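Local coordinates for protein beta-ketoacyl synthase (Pseudomonas aeruginosa, PDB 4CW4) that condenses acetyl-CoA, or another short-chain acyl-CoA, with malonyl-ACP to form the beta-ketoacyl-ACP primer that starts fatty acid biosynthesis, at residues A285-Y291 / S537-N543; N312-P316 / S478-A482; V392-A396 / L412-A417. All blocks are in the same frame, centred on the assembly; numbering follows the deposited sequence.

Contact 1: residues A285-Y291 / S537-N543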
loop_
_atom_site.group_PDB
_atom_site.type_symbol
_atom_site.label_atom_id
_atom_site.label_comp_id
_atom_site.label_asym_id
_atom_site.label_seq_id
_atom_site.Cartn_x
_atom_site.Cartn_y
_atom_site.Cartn_z
ATOM N N ALA A 285 -1.397 7.918 2.440
ATOM C CA ALA A 285 -2.694 8.485 2.764
ATOM C C ALA A 285 -3.194 9.387 1.618
ATOM O O ALA A 285 -3.135 8.993 0.449
ATOM C CB ALA A 285 -2.643 9.209 4.115
ATOM N N CYS A 286 -3.680 10.564 1.933
ATOM C CA CYS A 286 -4.323 11.326 0.904
ATOM C C CYS A 286 -3.324 12.089 -0.024
ATOM O O CYS A 286 -3.758 12.818 -0.928
ATOM C CB CYS A 286 -5.433 12.164 1.558
ATOM S SG CYS A 286 -6.929 11.145 2.018
ATOM N N ALA A 287 -2.009 11.831 0.143
ATOM C CA ALA A 287 -0.955 12.269 -0.789
ATOM C C ALA A 287 -0.442 11.157 -1.693
ATOM O O ALA A 287 0.528 11.323 -2.413
ATOM C CB ALA A 287 0.181 12.881 -0.029
ATOM N N THR A 288 -1.124 10.018 -1.675
ATOM C CA THR A 288 -0.653 8.811 -2.344
ATOM C C THR A 288 -0.247 8.985 -3.815
ATOM O O THR A 288 0.800 8.471 -4.221
ATOM C CB THR A 288 -1.713 7.688 -2.181
ATOM O OG1 THR A 288 -1.641 7.162 -0.854
ATOM C CG2 THR A 288 -1.529 6.554 -3.173
ATOM N N PHE A 289 -1.039 9.677 -4.630
ATOM C CA PHE A 289 -0.656 9.732 -6.031
ATOM C C PHE A 289 0.719 10.361 -6.216
ATOM O O PHE A 289 1.484 9.908 -7.047
ATOM C CB PHE A 289 -1.703 10.440 -6.895
ATOM C CG PHE A 289 -1.187 10.805 -8.252
ATOM C CD1 PHE A 289 -1.102 9.859 -9.254
ATOM C CD2 PHE A 289 -0.747 12.085 -8.511
ATOM C CE1 PHE A 289 -0.624 10.184 -10.483
ATOM C CE2 PHE A 289 -0.254 12.414 -9.756
ATOM C CZ PHE A 289 -0.189 11.462 -10.741
ATOM N N LEU A 290 1.031 11.392 -5.438
ATOM C CA LEU A 290 2.335 12.017 -5.535
ATOM C C LEU A 290 3.443 11.062 -5.089
ATOM O O LEU A 290 4.547 11.142 -5.598
ATOM C CB LEU A 290 2.377 13.341 -4.756
ATOM C CG LEU A 290 1.556 14.503 -5.342
ATOM C CD1 LEU A 290 1.740 15.767 -4.506
ATOM C CD2 LEU A 290 1.962 14.768 -6.775
ATOM N N TYR A 291 3.163 10.169 -4.139
ATOM C CA TYR A 291 4.139 9.154 -3.782
ATOM C C TYR A 291 4.431 8.198 -4.951
ATOM O O TYR A 291 5.591 7.873 -5.236
ATOM C CB TYR A 291 3.667 8.363 -2.556
ATOM C CG TYR A 291 3.719 9.074 -1.211
ATOM C CD1 TYR A 291 3.342 10.386 -1.053
ATOM C CD2 TYR A 291 4.123 8.395 -0.084
ATOM C CE1 TYR A 291 3.388 11.011 0.186
ATOM C CE2 TYR A 291 4.162 9.004 1.153
ATOM C CZ TYR A 291 3.797 10.317 1.279
ATOM O OH TYR A 291 3.833 10.951 2.502
ATOM N N SER A 537 -0.343 18.280 -1.403
ATOM C CA SER A 537 -1.162 17.201 -0.853
ATOM C C SER A 537 -0.675 16.727 0.503
ATOM O O SER A 537 0.500 16.837 0.877
ATOM C CB SER A 537 -1.202 16.020 -1.819
ATOM O OG SER A 537 -2.193 15.070 -1.485
ATOM N N LYS A 538 -1.600 16.150 1.262
ATOM C CA LYS A 538 -1.265 15.692 2.591
ATOM C C LYS A 538 -2.322 14.723 2.985
ATOM O O LYS A 538 -3.381 14.591 2.347
ATOM C CB LYS A 538 -1.267 16.836 3.611
ATOM C CG LYS A 538 -1.069 18.229 3.035
ATOM C CD LYS A 538 -1.726 19.281 3.866
ATOM C CE LYS A 538 -1.082 19.452 5.195
ATOM N NZ LYS A 538 -0.937 20.897 5.525
ATOM N N GLY A 539 -2.037 14.045 4.070
ATOM C CA GLY A 539 -2.979 13.111 4.586
ATOM C C GLY A 539 -2.564 12.834 5.985
ATOM O O GLY A 539 -1.514 13.266 6.465
ATOM N N PHE A 540 -3.453 12.121 6.630
ATOM C CA PHE A 540 -3.208 11.410 7.887
ATOM C C PHE A 540 -1.868 10.734 7.903
ATOM O O PHE A 540 -1.330 10.366 6.856
ATOM C CB PHE A 540 -4.234 10.274 8.121
ATOM C CG PHE A 540 -5.671 10.708 8.142
ATOM C CD1 PHE A 540 -6.029 12.052 8.104
ATOM C CD2 PHE A 540 -6.672 9.750 8.199
ATOM C CE1 PHE A 540 -7.363 12.430 8.126
ATOM C CE2 PHE A 540 -8.009 10.118 8.222
ATOM C CZ PHE A 540 -8.354 11.462 8.191
ATOM N N GLY A 541 -1.355 10.542 9.116
ATOM C CA GLY A 541 -0.200 9.714 9.336
ATOM C C GLY A 541 1.070 10.480 9.089
ATOM O O GLY A 541 2.093 9.866 8.941
ATOM N N GLY A 542 1.024 11.815 9.037
ATOM C CA GLY A 542 2.243 12.569 8.789
ATOM C C GLY A 542 2.730 12.362 7.372
ATOM O O GLY A 542 3.907 12.145 7.136
ATOM N N ASN A 543 1.800 12.437 6.425
ATOM C CA ASN A 543 2.106 12.291 5.017
ATOM C C ASN A 543 1.904 13.611 4.298
ATOM O O ASN A 543 0.830 14.185 4.360
ATOM C CB ASN A 543 1.246 11.163 4.424
ATOM C CG ASN A 543 1.751 9.788 4.842
ATOM O OD1 ASN A 543 2.818 9.353 4.402
ATOM N ND2 ASN A 543 1.014 9.111 5.712
HETATM O O HOH W 1 -5.460 10.838 4.829
#
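Ala-285 pushes its methyl against the turn after strand 532-539, with CB 3.3 Å from the carbonyl O of Phe-540. That same oxygen takes a hydrogen bond from Asn-543 ND2 (2.9 Å, nearly straight at 172°) in the carbonyl plane on a lone pair, so the amide closes the turn. At Cys-286, inferred to be the active-site cysteine and, as in related ketosynthases, probably the nucleophile, the two backbones come close: its CA is 4.3 Å from that of Gly-539. Water 1 bridges the amides of Cys-286 and Phe-540, accepting a 3.0 Å hydrogen bond from Phe-540 N and a weak one from Cys-286 N, and lies above one face of the Phe-540 ring, toward its rim. These two amides correspond to the oxyanion hole of KAS I/II enzymes, so the water probably marks where a thioester oxygen would lie. This is the thiolase-fold active site: the cysteine sits in a short 3-10 turn just ahead of the buried central helix 288-301, and the glycine-rich GFGG loop of the C-terminal half closes over it. His-477 reaches the cysteine from a neighbouring loop.

Next comes Ala-287, at the N-cap position, its methyl facing Ser-537. Thr-288 bends back instead, OG1 bonding Ala-285 O at 2.7 Å; Thr-288 N donates to that oxygen too, which ties down the start of the helix. One turn on, Leu-290 CD1 lies 4.0 Å from Ser-537 CB. Tyr-291 crosses Asn-543 at about a right angle, ring and amide planes 63° apart. Its OH donates a weak 2.7 Å hydrogen bond to Asn-543 OD1, while Asn-543 ND2 is also bonded to Asp-266 of the second subunit.

Contact 2: residues N312-P316 / S478-A482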
loop_
_atom_site.group_PDB
_atom_site.type_symbol
_atom_site.label_atom_id
_atom_site.label_comp_id
_atom_site.label_asym_id
_atom_site.label_seq_id
_atom_site.Cartn_x
_atom_site.Cartn_y
_atom_site.Cartn_z
ATOM N N ASN A 312 -3.945 6.101 -9.767
ATOM C CA ASN A 312 -4.588 5.498 -8.605
ATOM C C ASN A 312 -6.051 5.244 -8.938
ATOM O O ASN A 312 -6.598 5.792 -9.906
ATOM C CB ASN A 312 -4.496 6.429 -7.390
ATOM C CG ASN A 312 -3.164 6.353 -6.673
ATOM O OD1 ASN A 312 -2.366 7.293 -6.707
ATOM N ND2 ASN A 312 -2.918 5.239 -6.013
ATOM N N SER A 313 -6.693 4.421 -8.114
ATOM C CA SER A 313 -8.104 4.168 -8.232
ATOM C C SER A 313 -8.686 3.964 -6.845
ATOM O O SER A 313 -8.218 3.102 -6.104
ATOM C CB SER A 313 -8.371 2.921 -9.047
ATOM O OG SER A 313 -9.775 2.798 -9.215
ATOM N N GLU A 314 -9.672 4.766 -6.499
ATOM C CA GLU A 314 -10.329 4.679 -5.208
ATOM C C GLU A 314 -11.836 4.805 -5.400
ATOM O O GLU A 314 -12.317 5.731 -6.045
ATOM C CB GLU A 314 -9.831 5.765 -4.249
ATOM C CG GLU A 314 -10.122 5.460 -2.787
ATOM C CD GLU A 314 -8.956 4.828 -2.065
ATOM O OE1 GLU A 314 -7.833 5.366 -2.115
ATOM O OE2 GLU A 314 -9.169 3.809 -1.389
ATOM N N ALA A 315 -12.570 3.861 -4.815
ATOM C CA ALA A 315 -14.019 3.836 -4.856
ATOM C C ALA A 315 -14.514 3.599 -3.426
ATOM O O ALA A 315 -14.877 2.492 -3.046
ATOM C CB ALA A 315 -14.517 2.726 -5.805
ATOM N N PRO A 316 -14.498 4.658 -2.606
ATOM C CA PRO A 316 -14.755 4.534 -1.176
ATOM C C PRO A 316 -16.160 4.947 -0.754
ATOM O O PRO A 316 -16.372 5.105 0.446
ATOM C CB PRO A 316 -13.758 5.518 -0.607
ATOM C CG PRO A 316 -13.829 6.663 -1.602
ATOM C CD PRO A 316 -14.053 6.019 -2.955
ATOM N N SER A 478 -10.882 12.263 -3.358
ATOM C CA SER A 478 -10.834 10.863 -3.802
ATOM C C SER A 478 -9.687 10.066 -3.183
ATOM O O SER A 478 -9.314 9.003 -3.679
ATOM C CB SER A 478 -10.758 10.790 -5.327
ATOM O OG SER A 478 -9.590 11.459 -5.767
ATOM N N LEU A 479 -9.164 10.555 -2.067
ATOM C CA LEU A 479 -8.279 9.764 -1.211
ATOM C C LEU A 479 -6.972 9.488 -1.970
ATOM O O LEU A 479 -6.254 10.437 -2.268
ATOM C CB LEU A 479 -8.976 8.500 -0.698
ATOM C CG LEU A 479 -10.288 8.707 0.075
ATOM C CD1 LEU A 479 -10.753 7.406 0.699
ATOM C CD2 LEU A 479 -10.184 9.805 1.142
ATOM N N ALA A 480 -6.655 8.228 -2.293
ATOM C CA ALA A 480 -5.412 7.969 -3.034
ATOM C C ALA A 480 -5.304 8.823 -4.291
ATOM O O ALA A 480 -4.232 9.305 -4.633
ATOM C CB ALA A 480 -5.256 6.496 -3.430
ATOM N N THR A 481 -6.425 9.010 -4.968
ATOM C CA THR A 481 -6.412 9.618 -6.290
ATOM C C THR A 481 -6.458 11.142 -6.222
ATOM O O THR A 481 -6.410 11.810 -7.248
ATOM C CB THR A 481 -7.611 9.075 -7.093
ATOM O OG1 THR A 481 -7.654 7.656 -6.919
ATOM C CG2 THR A 481 -7.514 9.396 -8.576
ATOM N N ALA A 482 -6.520 11.689 -5.014
ATOM C CA ALA A 482 -6.758 13.121 -4.866
ATOM C C ALA A 482 -5.756 13.982 -5.646
ATOM O O ALA A 482 -6.129 14.908 -6.352
ATOM C CB ALA A 482 -6.751 13.516 -3.420
#
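This is a buried strand-against-turn contact in the core of the thiolase fold: the end of strand 307-314 lies against the tight turn that leads from the predicted catalytic His-477 into helix 482-496. Glu-314 makes the one direct hydrogen bond between the two segments. With CG anti to the backbone N (chi1 -161°) and the chain bent at chi2, its side chain crosses that of Leu-479 at about a right angle. Ala-480 N gives OE1 a 3.1 Å hydrogen bond, arriving on the anti side and 23° out of the carboxylate plane. Ile-229 N donates to OE1 as well and Met-230 N to OE2, so three backbone amides hold this buried acid and probably stabilise its charge. The turn is further fixed by Leu-479 N, which bonds His-477 ND1 and so sets the imidazole's orientation.

Van der Waals contacts flank the bond. Pro-316 and Leu-479 slide past each other in opposite directions, Pro-316 CB meeting Leu-479 CD1 at 3.8 Å. At the other end Asn-312 ND2, bonded to Gly-227 O, touches the methyl of Ala-480. Thr-481 OG1, which donates to Ser-366 O on the adjoining strand, rests 3.4 Å from Asn-312 CB.

Contact 3: residues V392-A396 / L412-A417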
loop_
_atom_site.group_PDB
_atom_site.type_symbol
_atom_site.label_atom_id
_atom_site.label_comp_id
_atom_site.label_asym_id
_atom_site.label_seq_id
_atom_site.Cartn_x
_atom_site.Cartn_y
_atom_site.Cartn_z
ATOM N N VAL A 392 9.025 15.489 -7.047
ATOM C CA VAL A 392 8.078 15.400 -5.956
ATOM C C VAL A 392 8.878 15.293 -4.679
ATOM O O VAL A 392 9.798 14.474 -4.574
ATOM C CB VAL A 392 7.169 14.153 -6.079
ATOM C CG1 VAL A 392 6.335 13.934 -4.798
ATOM C CG2 VAL A 392 6.251 14.275 -7.304
ATOM N N PHE A 393 8.523 16.119 -3.713
ATOM C CA PHE A 393 9.140 16.079 -2.396
ATOM C C PHE A 393 8.144 15.621 -1.355
ATOM O O PHE A 393 6.987 16.048 -1.335
ATOM C CB PHE A 393 9.723 17.440 -2.056
ATOM C CG PHE A 393 10.824 17.850 -2.995
ATOM C CD1 PHE A 393 12.052 17.208 -2.973
ATOM C CD2 PHE A 393 10.613 18.835 -3.933
ATOM C CE1 PHE A 393 13.043 17.563 -3.875
ATOM C CE2 PHE A 393 11.601 19.193 -4.828
ATOM C CZ PHE A 393 12.822 18.566 -4.789
ATOM N N ILE A 394 8.619 14.724 -0.497
ATOM C CA ILE A 394 7.821 14.081 0.518
ATOM C C ILE A 394 8.531 14.232 1.859
ATOM O O ILE A 394 9.713 13.917 1.978
ATOM C CB ILE A 394 7.672 12.577 0.202
ATOM C CG1 ILE A 394 6.819 12.385 -1.064
ATOM C CG2 ILE A 394 7.075 11.826 1.385
ATOM C CD1 ILE A 394 6.820 10.953 -1.634
ATOM N N ASN A 395 7.811 14.703 2.862
ATOM C CA ASN A 395 8.359 14.900 4.202
ATOM C C ASN A 395 7.290 14.606 5.242
ATOM O O ASN A 395 6.155 15.084 5.131
ATOM C CB ASN A 395 8.843 16.341 4.395
ATOM C CG ASN A 395 10.040 16.665 3.527
ATOM O OD1 ASN A 395 9.887 17.139 2.386
ATOM N ND2 ASN A 395 11.239 16.394 4.047
ATOM N N ALA A 396 7.667 13.843 6.265
ATOM C CA ALA A 396 6.782 13.526 7.379
ATOM C C ALA A 396 6.794 14.687 8.387
ATOM O O ALA A 396 7.392 15.737 8.137
ATOM C CB ALA A 396 7.192 12.202 8.029
ATOM N N LEU A 412 8.164 21.795 4.501
ATOM C CA LEU A 412 9.354 21.306 3.826
ATOM C C LEU A 412 9.063 20.924 2.373
ATOM O O LEU A 412 9.839 21.269 1.481
ATOM C CB LEU A 412 9.937 20.115 4.575
ATOM C CG LEU A 412 10.748 20.433 5.839
ATOM C CD1 LEU A 412 9.974 21.221 6.871
ATOM C CD2 LEU A 412 11.265 19.148 6.449
ATOM N N THR A 413 7.950 20.229 2.127
ATOM C CA THR A 413 7.655 19.806 0.761
ATOM C C THR A 413 7.388 21.008 -0.146
ATOM O O THR A 413 7.877 21.054 -1.269
ATOM C CB THR A 413 6.495 18.779 0.664
ATOM O OG1 THR A 413 5.231 19.378 0.980
ATOM C CG2 THR A 413 6.714 17.604 1.611
ATOM N N VAL A 414 6.612 21.973 0.327
ATOM C CA VAL A 414 6.304 23.138 -0.498
ATOM C C VAL A 414 7.559 23.980 -0.753
ATOM O O VAL A 414 7.823 24.381 -1.878
ATOM C CB VAL A 414 5.171 23.996 0.111
ATOM C CG1 VAL A 414 4.909 25.228 -0.748
ATOM C CG2 VAL A 414 3.883 23.147 0.253
ATOM N N ALA A 415 8.337 24.228 0.294
ATOM C CA ALA A 415 9.560 25.012 0.153
ATOM C C ALA A 415 10.503 24.350 -0.837
ATOM O O ALA A 415 11.037 25.017 -1.735
ATOM C CB ALA A 415 10.245 25.202 1.495
ATOM N N LYS A 416 10.741 23.049 -0.676
ATOM C CA LYS A 416 11.673 22.361 -1.579
ATOM C C LYS A 416 11.140 22.358 -3.013
ATOM O O LYS A 416 11.906 22.472 -3.977
ATOM C CB LYS A 416 11.938 20.924 -1.128
ATOM C CG LYS A 416 12.724 20.812 0.150
ATOM C CD LYS A 416 12.963 19.368 0.528
ATOM C CE LYS A 416 13.956 18.707 -0.403
ATOM N NZ LYS A 416 14.218 17.284 -0.082
ATOM N N ALA A 417 9.824 22.230 -3.161
ATOM C CA ALA A 417 9.231 22.218 -4.507
ATOM C C ALA A 417 9.467 23.556 -5.216
ATOM O O ALA A 417 9.887 23.600 -6.380
ATOM C CB ALA A 417 7.734 21.890 -4.440
HETATM O O HOH W 2 11.794 16.208 0.699
#
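Phe-393 of strand 387-394 packs on Lys-416 of helix 409-425, an outer helix layered on a sheet of the thiolase fold's C-terminal half. Strand and helix run nearly antiparallel, at 152°, with their axes 7.4 Å apart. The opposite face of this strand, bearing Val-392 and Ile-394, meets the central helix 288-301, so the strand is sandwiched between two helical layers.

The aromatic contact is a CH-pi interaction: Lys-416 CB stands over one face of the Phe-393 ring, 3.9 Å from its centroid. Because the lysine chain bends at chi3 (71°), Lys-416 CE turns back to the ring as well and comes 3.5 Å from Phe-393 CD1. On the ring's other ortho side, CD2 touches the methyl of Ala-417.

Van der Waals packing joins the rest. The Asn-395 side chain crosses that of Leu-412 at about a right angle, Asn-395 CG 3.6 Å from Leu-412 CB, and the Thr-413 methyl CG2 fits against both Phe-393 O and Asn-395 OD1. Thr-413 OG1 is turned elsewhere, to Ser-546 and Asn-410.

Polar linkage across the contact goes through water. Both polar ends also reach the second subunit, Lys-416 NZ in a salt bridge with its Asp-220 and Asn-395 ND2 on its Val-276 O, which makes this pairing part of the dimer interface. Water 2 accepts from Lys-416 NZ (2.8 Å) and donates to Asn-395 OD1 (2.7 Å).

In the fold
The three contacts nest. From the N terminus, the chain opens contact 1 at 285-291, then contact 2 at 312-316 once helix 288-301 has led into strand 307-314. Contact 3 starts and finishes inside both, closing a short loop when 412-417 returns to 392-396. Segment 478-482 next closes contact 2, and 537-543 closes the outermost loop, contact 1. Contact 1 touches the other two: Phe-289 and Cys-286 meet Asn-312 and Leu-479 of contact 2, while Leu-290 and Tyr-291 meet Val-392 and Ile-394 of contact 3. Helix 288-301 runs from the catalytic centre to strand 387-394, whose other face carries helix 409-425, and contacts 1 and 3 both reach the second subunit.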